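Local coordinates for alpha-glucosidase (Pseudoalteromonas sp. K8, PDB 5HQA), which hydrolyses alpha-glucosides as a chloride-activated family 97 glycoside hydrolase, with a calcium ion held by glutamates and a glycan pocket that takes acarbose, at residues Pro21-Ser26 with Val108-Glu113; Asn50-Thr55 with Gly95-Arg100; Met297-Lys302 with Asp542-Ile547. All coordinates share one frame; numbering follows the deposited sequence. Where two conformers were deposited one is given.

Contact 1 of 3, residues Pro21-Ser26 with Val108-Glu113; sequences PSYSIS and VGFRYE
Tyr23 and Phe110 form the aromatic half of this buried contact. Their side chains cross at about a right angle, but the rings themselves meet obliquely, with centroids 4.9 Å apart and planes at 52°. The phenol end of the tyrosine does the touching: Tyr23 CZ and Tyr23 OH each come to 3.8 Å from Phe110 CE2, and Tyr23 CE1 lies 3.9 Å from Phe110 CZ. Both rings are set with CG between the backbone N and the carbonyl carbon (chi1 74° for Tyr23, 64° for Phe110), a setting that helps turn the two side chains across each other. The aliphatic half is smaller. Ile25 and Val108 reach toward each other tip to tip, and Ile25 CD1 meets Val108 CG2 at 3.7 Å in one of the two deposited valine conformers. Ile25 CG1 also abuts the edge of the Tyr23 ring, in its plane, so the aliphatic and aromatic pairs adjoin. Strands 22-27 and 107-114 belong to different antiparallel sheets packed face to face, the beta-sandwich of the galactose mutarotase-like N-terminal region, with CA atoms of Tyr23 and Phe110 10.4 Å apart. Among polar groups, Tyr23 OH is hydrogen-bonded to the carbonyl of Glu131, so the phenol oxygen is satisfied although buried beside a phenylalanine. On the opposite side of strand 107-114 from Phe110, Arg111 grips Glu113 side-on: Arg111 NE (2.8 Å) and Arg111 NH2 (3.0 Å) both go to Glu113 OE2, nearly in the guanidinium plane.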
loop_
_atom_site.group_PDB
_atom_site.type_symbol
_atom_site.label_atom_id
_atom_site.label_comp_id
_atom_site.label_asym_id
_atom_site.label_seq_id
_atom_site.Cartn_x
_atom_site.Cartn_y
_atom_site.Cartn_z
ATOM N N PRO A 21 -14.399 -29.381 -4.916
ATOM C CA PRO A 21 -14.983 -28.402 -4.001
ATOM C C PRO A 21 -15.058 -27.035 -4.674
ATOM O O PRO A 21 -14.228 -26.693 -5.516
ATOM C CB PRO A 21 -13.991 -28.392 -2.837
ATOM C CG PRO A 21 -13.460 -29.790 -2.816
ATOM C CD PRO A 21 -13.489 -30.314 -4.226
ATOM N N SER A 22 -16.063 -26.247 -4.308
ATOM C CA SER A 22 -16.229 -24.952 -4.949
ATOM C C SER A 22 -17.023 -24.042 -4.023
ATOM O O SER A 22 -17.643 -24.496 -3.057
ATOM C CB SER A 22 -16.926 -25.093 -6.315
ATOM O OG SER A 22 -18.243 -25.606 -6.153
ATOM N N TYR A 23 -16.991 -22.745 -4.327
ATOM C CA TYR A 23 -17.794 -21.780 -3.593
ATOM C C TYR A 23 -18.409 -20.803 -4.588
ATOM O O TYR A 23 -17.932 -20.645 -5.715
ATOM C CB TYR A 23 -16.963 -21.029 -2.529
ATOM C CG TYR A 23 -16.043 -20.003 -3.137
ATOM C CD1 TYR A 23 -14.829 -20.381 -3.703
ATOM C CD2 TYR A 23 -16.404 -18.663 -3.184
ATOM C CE1 TYR A 23 -13.992 -19.443 -4.294
ATOM C CE2 TYR A 23 -15.580 -17.722 -3.770
ATOM C CZ TYR A 23 -14.378 -18.116 -4.320
ATOM O OH TYR A 23 -13.569 -17.174 -4.903
ATOM N N SER A 24 -19.495 -20.164 -4.162
ATOM C CA SER A 24 -20.112 -19.071 -4.904
ATOM C C SER A 24 -20.600 -18.034 -3.902
ATOM O O SER A 24 -20.749 -18.320 -2.713
ATOM C CB SER A 24 -21.270 -19.560 -5.792
ATOM O OG SER A 24 -22.326 -20.066 -4.994
ATOM N N ILE A 25 -20.826 -16.812 -4.378
ATOM C CA ILE A 25 -21.186 -15.709 -3.491
ATOM C C ILE A 25 -22.304 -14.903 -4.128
ATOM O O ILE A 25 -22.229 -14.552 -5.311
ATOM C CB ILE A 25 -19.985 -14.788 -3.201
ATOM C CG1 ILE A 25 -18.805 -15.588 -2.626
ATOM C CG2 ILE A 25 -20.402 -13.641 -2.262
ATOM C CD1 ILE A 25 -17.582 -14.744 -2.374
ATOM N N SER A 26 -23.332 -14.594 -3.347
ATOM C CA SER A 26 -24.356 -13.647 -3.758
ATOM C C SER A 26 -24.291 -12.391 -2.897
ATOM O O SER A 26 -23.855 -12.422 -1.741
ATOM C CB SER A 26 -25.753 -14.260 -3.664
ATOM O OG SER A 26 -26.097 -14.505 -2.314
ATOM N N VAL A 108 -15.570 -10.926 2.106
ATOM C CA VAL A 108 -15.298 -12.260 2.626
ATOM C C VAL A 108 -13.817 -12.582 2.492
ATOM O O VAL A 108 -13.143 -12.159 1.546
ATOM C CB VAL A 108 -16.151 -13.350 1.928
ATOM C CG1 VAL A 108 -17.609 -12.946 1.887
ATOM C CG2 VAL A 108 -15.635 -13.638 0.538
ATOM N N GLY A 109 -13.315 -13.336 3.454
ATOM C CA GLY A 109 -11.964 -13.873 3.401
ATOM C C GLY A 109 -12.029 -15.378 3.558
ATOM O O GLY A 109 -12.871 -15.897 4.297
ATOM N N PHE A 110 -11.151 -16.086 2.844
ATOM C CA PHE A 110 -11.058 -17.526 3.072
ATOM C C PHE A 110 -9.616 -17.996 2.930
ATOM O O PHE A 110 -8.806 -17.383 2.228
ATOM C CB PHE A 110 -11.998 -18.340 2.143
ATOM C CG PHE A 110 -11.682 -18.235 0.668
ATOM C CD1 PHE A 110 -10.822 -19.138 0.064
ATOM C CD2 PHE A 110 -12.283 -17.254 -0.115
ATOM C CE1 PHE A 110 -10.538 -19.055 -1.298
ATOM C CE2 PHE A 110 -12.008 -17.161 -1.478
ATOM C CZ PHE A 110 -11.129 -18.065 -2.069
ATOM N N ARG A 111 -9.299 -19.089 3.623
ATOM C CA ARG A 111 -7.976 -19.684 3.505
ATOM C C ARG A 111 -8.097 -21.186 3.663
ATOM O O ARG A 111 -9.052 -21.698 4.252
ATOM C CB ARG A 111 -6.992 -19.123 4.538
ATOM C CG ARG A 111 -7.235 -19.644 5.944
ATOM C CD ARG A 111 -6.151 -19.175 6.891
ATOM N NE ARG A 111 -6.333 -19.743 8.222
ATOM C CZ ARG A 111 -5.673 -19.332 9.297
ATOM N NH1 ARG A 111 -4.784 -18.348 9.201
ATOM N NH2 ARG A 111 -5.904 -19.903 10.470
ATOM N N TYR A 112 -7.126 -21.892 3.098
ATOM C CA TYR A 112 -7.041 -23.335 3.257
ATOM C C TYR A 112 -6.259 -23.653 4.514
ATOM O O TYR A 112 -5.284 -22.969 4.840
ATOM C CB TYR A 112 -6.328 -23.978 2.080
ATOM C CG TYR A 112 -6.927 -23.770 0.711
ATOM C CD1 TYR A 112 -6.751 -22.573 0.016
ATOM C CD2 TYR A 112 -7.610 -24.807 0.076
ATOM C CE1 TYR A 112 -7.263 -22.408 -1.273
ATOM C CE2 TYR A 112 -8.127 -24.651 -1.195
ATOM C CZ TYR A 112 -7.944 -23.455 -1.869
ATOM O OH TYR A 112 -8.455 -23.329 -3.142
ATOM N N GLU A 113 -6.672 -24.708 5.203
ATOM C CA GLU A 113 -5.934 -25.239 6.342
ATOM C C GLU A 113 -5.754 -26.726 6.086
ATOM O O GLU A 113 -6.718 -27.495 6.143
ATOM C CB GLU A 113 -6.663 -24.951 7.658
ATOM C CG GLU A 113 -6.770 -23.443 7.906
ATOM C CD GLU A 113 -7.605 -23.066 9.121
ATOM O OE1 GLU A 113 -8.045 -23.972 9.865
ATOM O OE2 GLU A 113 -7.825 -21.843 9.322
#

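Contact 2 of 3, residues Asn50-Thr55 with Gly95-Arg100; sequences NSFKIT and GTYSVR. With FMT (formic acid), chain I.
Phe52 and Thr96 bring the two backbones nearest, with CA atoms 7.8 Å apart, too far for strand pairing. In the antiparallel sheet of the N-terminal beta-sandwich, strand 75-89 lies between strands 53-67 and 95-104: Lys53 bonds through its backbone to Ala88 on one side of it, Gly95 to Lys89 on the other. From the loop just before the edge strand, Phe52 reaches across to strand 95-104. With CG beside the backbone N (chi1 -81°), its ring is directed toward that strand, and Phe52 CE2 comes to 3.4 Å from Gly95 O, obliquely to the ring. Thr96 N lies at the ring's edge, near its plane. Tyr97 takes one face: Tyr97 CE1 stands over the rim of the Phe52 ring, 3.7 Å from Phe52 CD2. The two planes are inclined at 53°. Pro21 touches both aromatics, and Phe48 meets the Phe52 ring, extending the apolar cluster. Farther along the strand, Arg100 has a salt bridge to Glu82 and, with Gln60, contacts a formic acid molecule, probably from the crystallisation liquor: Arg100 NH2 to O1 of the formic acid is 3.3 Å, and the weak bond from Arg100 NH1 to its O2 is 3.5 Å.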
loop_
_atom_site.group_PDB
_atom_site.type_symbol
_atom_site.label_atom_id
_atom_site.label_comp_id
_atom_site.label_asym_id
_atom_site.label_seq_id
_atom_site.Cartn_x
_atom_site.Cartn_y
_atom_site.Cartn_z
ATOM N N ASN A 50 -10.342 -33.189 -7.515
ATOM C CA ASN A 50 -11.673 -33.773 -7.588
ATOM C C ASN A 50 -11.874 -34.847 -6.514
ATOM O O ASN A 50 -10.929 -35.325 -5.879
ATOM C CB ASN A 50 -11.920 -34.346 -8.982
ATOM C CG ASN A 50 -10.752 -35.138 -9.484
ATOM O OD1 ASN A 50 -9.921 -34.627 -10.241
ATOM N ND2 ASN A 50 -10.658 -36.391 -9.052
ATOM N N SER A 51 -13.142 -35.209 -6.306
ATOM C CA SER A 51 -13.582 -36.309 -5.448
ATOM C C SER A 51 -13.463 -36.008 -3.957
ATOM O O SER A 51 -13.611 -36.925 -3.134
ATOM C CB SER A 51 -12.831 -37.610 -5.754
ATOM O OG SER A 51 -12.853 -37.883 -7.143
ATOM N N PHE A 52 -13.198 -34.762 -3.577
ATOM C CA PHE A 52 -13.276 -34.365 -2.179
ATOM C C PHE A 52 -14.722 -34.030 -1.829
ATOM O O PHE A 52 -15.395 -33.308 -2.575
ATOM C CB PHE A 52 -12.365 -33.164 -1.916
ATOM C CG PHE A 52 -10.920 -33.533 -1.727
ATOM C CD1 PHE A 52 -10.111 -33.814 -2.820
ATOM C CD2 PHE A 52 -10.370 -33.605 -0.453
ATOM C CE1 PHE A 52 -8.777 -34.164 -2.645
ATOM C CE2 PHE A 52 -9.038 -33.945 -0.270
ATOM C CZ PHE A 52 -8.240 -34.233 -1.370
ATOM N N LYS A 53 -15.203 -34.557 -0.700
ATOM C CA LYS A 53 -16.564 -34.322 -0.243
ATOM C C LYS A 53 -16.549 -33.628 1.115
ATOM O O LYS A 53 -15.639 -33.834 1.923
ATOM C CB LYS A 53 -17.364 -35.640 -0.144
ATOM C CG LYS A 53 -17.479 -36.421 -1.461
ATOM C CD LYS A 53 -18.215 -35.611 -2.516
ATOM C CE LYS A 53 -18.138 -36.260 -3.889
ATOM N NZ LYS A 53 -18.536 -35.296 -4.962
ATOM N N ILE A 54 -17.574 -32.807 1.361
ATOM C CA ILE A 54 -17.722 -32.148 2.657
ATOM C C ILE A 54 -18.130 -33.176 3.702
ATOM O O ILE A 54 -19.124 -33.895 3.535
ATOM C CB ILE A 54 -18.756 -31.015 2.581
ATOM C CG1 ILE A 54 -18.301 -29.924 1.603
ATOM C CG2 ILE A 54 -19.005 -30.425 3.982
ATOM C CD1 ILE A 54 -19.410 -28.946 1.217
ATOM N N THR A 55 -17.367 -33.247 4.791
ATOM C CA THR A 55 -17.682 -34.144 5.891
ATOM C C THR A 55 -18.164 -33.423 7.140
ATOM O O THR A 55 -18.877 -34.034 7.946
ATOM C CB THR A 55 -16.455 -34.985 6.268
ATOM O OG1 THR A 55 -15.390 -34.112 6.653
ATOM C CG2 THR A 55 -16.001 -35.830 5.090
ATOM N N GLY A 95 -7.034 -37.800 0.995
ATOM C CA GLY A 95 -6.518 -36.730 1.819
ATOM C C GLY A 95 -7.650 -35.936 2.424
ATOM O O GLY A 95 -8.834 -36.245 2.245
ATOM N N THR A 96 -7.263 -34.910 3.170
ATOM C CA THR A 96 -8.253 -34.044 3.778
ATOM C C THR A 96 -7.675 -32.646 3.895
ATOM O O THR A 96 -6.464 -32.462 4.053
ATOM C CB THR A 96 -8.705 -34.570 5.148
ATOM O OG1 THR A 96 -9.757 -33.740 5.659
ATOM C CG2 THR A 96 -7.545 -34.581 6.137
ATOM N N TYR A 97 -8.555 -31.661 3.773
ATOM C CA TYR A 97 -8.189 -30.280 4.019
ATOM C C TYR A 97 -9.455 -29.534 4.388
ATOM O O TYR A 97 -10.568 -30.005 4.143
ATOM C CB TYR A 97 -7.486 -29.630 2.822
ATOM C CG TYR A 97 -8.349 -29.359 1.609
ATOM C CD1 TYR A 97 -8.468 -30.301 0.595
ATOM C CD2 TYR A 97 -9.004 -28.134 1.456
ATOM C CE1 TYR A 97 -9.237 -30.044 -0.539
ATOM C CE2 TYR A 97 -9.775 -27.871 0.336
ATOM C CZ TYR A 97 -9.885 -28.827 -0.658
ATOM O OH TYR A 97 -10.644 -28.560 -1.771
ATOM N N SER A 98 -9.268 -28.380 5.008
ATOM C CA SER A 98 -10.380 -27.528 5.375
ATOM C C SER A 98 -10.201 -26.162 4.740
ATOM O O SER A 98 -9.085 -25.752 4.414
ATOM C CB SER A 98 -10.501 -27.400 6.897
ATOM O OG SER A 98 -10.784 -28.667 7.479
ATOM N N VAL A 99 -11.312 -25.468 4.540
ATOM C CA VAL A 99 -11.290 -24.070 4.137
ATOM C C VAL A 99 -12.086 -23.288 5.171
ATOM O O VAL A 99 -13.214 -23.667 5.510
ATOM C CB VAL A 99 -11.853 -23.866 2.720
ATOM C CG1 VAL A 99 -11.709 -22.414 2.313
ATOM C CG2 VAL A 99 -11.083 -24.718 1.723
ATOM N N ARG A 100 -11.484 -22.229 5.698
ATOM C CA ARG A 100 -12.126 -21.371 6.684
ATOM C C ARG A 100 -12.601 -20.122 5.959
ATOM O O ARG A 100 -11.804 -19.462 5.289
ATOM C CB ARG A 100 -11.153 -21.012 7.807
ATOM C CG ARG A 100 -11.761 -20.192 8.948
ATOM C CD ARG A 100 -10.716 -19.899 10.040
ATOM N NE ARG A 100 -10.121 -21.140 10.533
ATOM C CZ ARG A 100 -10.591 -21.861 11.549
ATOM N NH1 ARG A 100 -11.668 -21.474 12.234
ATOM N NH2 ARG A 100 -9.970 -22.984 11.882
HETATM C C FMT I . -12.873 -24.379 14.055
HETATM O O1 FMT I . -12.224 -24.987 13.203
HETATM O O2 FMT I . -12.373 -23.606 14.879
#

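Contact 3 of 3, residues Met297-Lys302 with Asp542-Ile547; sequences MDFAAK and DAFQFI
Phe299 and Phe544 come at each other from opposite directions and meet at their outer ends, each the sole residue of its segment to touch the other. Phe299 CZ lies 3.8 Å from both Phe544 CZ and Phe544 CE2, and Phe299 CE2 is 4.0 Å from Phe544 CZ. The meeting is oblique: the ring planes are inclined at 33°, and the centroids stand 5.9 Å apart. Both side chains leave their helices with CG opposite the backbone N (chi1 -178° for Phe299 and -169° for Phe544), which carries each ring toward the other helix, 290-303 on one side and 541-549 on the other. The two helices belong to the outer layer of the TIM barrel: one follows strand 264-269, the other follows strand 527-529, and these strands are neighbours in the parallel sheet. The contact therefore joins the beginning and end of the barrel chain. Helix 534-538 fills in beside it, with Tyr537 stacked on Phe544 and also touching Phe299. Only carbon atoms meet between the segments, and the buried surface is a modest 65 Å², so the attraction is dispersion and the hydrophobic effect, with no directional polar bond to set the angle between the rings.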
loop_
_atom_site.group_PDB
_atom_site.type_symbol
_atom_site.label_atom_id
_atom_site.label_comp_id
_atom_site.label_asym_id
_atom_site.label_seq_id
_atom_site.Cartn_x
_atom_site.Cartn_y
_atom_site.Cartn_z
ATOM N N MET A 297 18.317 19.448 7.785
ATOM C CA MET A 297 17.912 19.290 9.180
ATOM C C MET A 297 17.498 20.619 9.789
ATOM O O MET A 297 16.534 20.678 10.563
ATOM C CB MET A 297 19.039 18.661 9.998
ATOM C CG MET A 297 19.164 17.165 9.772
ATOM S SD MET A 297 20.751 16.535 10.350
ATOM C CE MET A 297 20.240 15.404 11.581
ATOM N N ASP A 298 18.220 21.695 9.459
ATOM C CA ASP A 298 17.834 23.024 9.929
ATOM C C ASP A 298 16.434 23.375 9.453
ATOM O O ASP A 298 15.609 23.876 10.223
ATOM C CB ASP A 298 18.833 24.079 9.445
ATOM C CG ASP A 298 20.187 23.968 10.123
ATOM O OD1 ASP A 298 20.262 23.417 11.245
ATOM O OD2 ASP A 298 21.182 24.454 9.536
ATOM N N PHE A 299 16.154 23.122 8.174
ATOM C CA PHE A 299 14.828 23.385 7.629
ATOM C C PHE A 299 13.776 22.542 8.337
ATOM O O PHE A 299 12.719 23.049 8.731
ATOM C CB PHE A 299 14.831 23.106 6.121
ATOM C CG PHE A 299 13.516 23.383 5.436
ATOM C CD1 PHE A 299 13.246 24.637 4.910
ATOM C CD2 PHE A 299 12.558 22.380 5.301
ATOM C CE1 PHE A 299 12.043 24.892 4.273
ATOM C CE2 PHE A 299 11.352 22.631 4.669
ATOM C CZ PHE A 299 11.095 23.894 4.150
ATOM N N ALA A 300 14.049 21.244 8.501
ATOM C CA ALA A 300 13.100 20.366 9.181
ATOM C C ALA A 300 12.826 20.842 10.601
ATOM O O ALA A 300 11.672 20.850 11.049
ATOM C CB ALA A 300 13.620 18.930 9.190
ATOM N N ALA A 301 13.870 21.258 11.323
ATOM C CA ALA A 301 13.668 21.726 12.691
ATOM C C ALA A 301 12.806 22.983 12.720
ATOM O O ALA A 301 11.949 23.136 13.597
ATOM C CB ALA A 301 15.016 21.981 13.368
ATOM N N LYS A 302 13.011 23.889 11.763
ATOM C CA LYS A 302 12.274 25.145 11.781
ATOM C C LYS A 302 10.808 24.950 11.404
ATOM O O LYS A 302 9.934 25.642 11.942
ATOM C CB LYS A 302 12.944 26.155 10.848
ATOM C CG LYS A 302 12.233 27.491 10.751
ATOM C CD LYS A 302 13.056 28.508 9.977
ATOM C CE LYS A 302 12.352 29.862 9.951
ATOM N NZ LYS A 302 13.255 30.931 9.444
ATOM N N ASP A 542 2.222 30.335 2.395
ATOM C CA ASP A 542 0.819 30.184 2.776
ATOM C C ASP A 542 0.317 28.785 2.449
ATOM O O ASP A 542 -0.349 28.142 3.271
ATOM C CB ASP A 542 -0.038 31.238 2.085
ATOM C CG ASP A 542 0.238 32.648 2.611
ATOM O OD1 ASP A 542 0.511 32.804 3.827
ATOM O OD2 ASP A 542 0.182 33.604 1.806
ATOM N N ALA A 543 0.624 28.301 1.243
ATOM C CA ALA A 543 0.272 26.930 0.890
ATOM C C ALA A 543 1.012 25.938 1.771
ATOM O O ALA A 543 0.453 24.909 2.171
ATOM C CB ALA A 543 0.589 26.671 -0.586
ATOM N N PHE A 544 2.280 26.229 2.078
ATOM C CA PHE A 544 3.087 25.319 2.884
ATOM C C PHE A 544 2.496 25.124 4.274
ATOM O O PHE A 544 2.728 24.085 4.907
ATOM C CB PHE A 544 4.517 25.862 2.976
ATOM C CG PHE A 544 5.514 24.884 3.549
ATOM C CD1 PHE A 544 5.530 23.562 3.135
ATOM C CD2 PHE A 544 6.463 25.308 4.473
ATOM C CE1 PHE A 544 6.460 22.675 3.645
ATOM C CE2 PHE A 544 7.398 24.425 4.992
ATOM C CZ PHE A 544 7.389 23.106 4.581
ATOM N N GLN A 545 1.724 26.103 4.761
ATOM C CA GLN A 545 1.136 25.989 6.095
ATOM C C GLN A 545 0.257 24.746 6.226
ATOM O O GLN A 545 0.210 24.133 7.301
ATOM C CB GLN A 545 0.333 27.249 6.430
ATOM C CG GLN A 545 -0.133 27.306 7.881
ATOM C CD GLN A 545 1.026 27.403 8.857
ATOM O OE1 GLN A 545 1.845 28.325 8.787
ATOM N NE2 GLN A 545 1.108 26.443 9.771
ATOM N N PHE A 546 -0.432 24.340 5.153
ATOM C CA PHE A 546 -1.242 23.131 5.271
ATOM C C PHE A 546 -0.376 21.910 5.542
ATOM O O PHE A 546 -0.731 21.059 6.365
ATOM C CB PHE A 546 -2.085 22.881 4.025
ATOM C CG PHE A 546 -2.978 21.686 4.178
ATOM C CD1 PHE A 546 -4.138 21.775 4.942
ATOM C CD2 PHE A 546 -2.629 20.458 3.624
ATOM C CE1 PHE A 546 -4.962 20.660 5.125
ATOM C CE2 PHE A 546 -3.443 19.343 3.802
ATOM C CZ PHE A 546 -4.609 19.447 4.557
ATOM N N ILE A 547 0.759 21.797 4.848
ATOM C CA ILE A 547 1.649 20.663 5.067
ATOM C C ILE A 547 2.220 20.703 6.479
ATOM O O ILE A 547 2.369 19.666 7.134
ATOM C CB ILE A 547 2.761 20.648 4.002
ATOM C CG1 ILE A 547 2.149 20.533 2.608
ATOM C CG2 ILE A 547 3.731 19.499 4.257
ATOM C CD1 ILE A 547 3.186 20.482 1.471
#

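How the contacts relate
Contacts 1 and 2 adjoin, their centres 12 Å apart, and contact 2 is nested within the chain loop closed by contact 1. Strands 95-104 and 107-114 are consecutive neighbours in one sheet: a salt bridge links the contacts, Arg100 NE to Glu113 OE2 at 2.7 Å, and Glu113 N probably bonds to Ser98 O. Pro21 CG packs 3.2 Å from Tyr97 OH. Contact 1 joins the two sheets, whereas contact 2 lies at the margin of one of them. Contact 3 lies across the molecule in the barrel, its centre about 49 Å from that of contact 1 and 59 Å from that of contact 2. All three lie away from the glycan pocket and the calcium and magnesium sites.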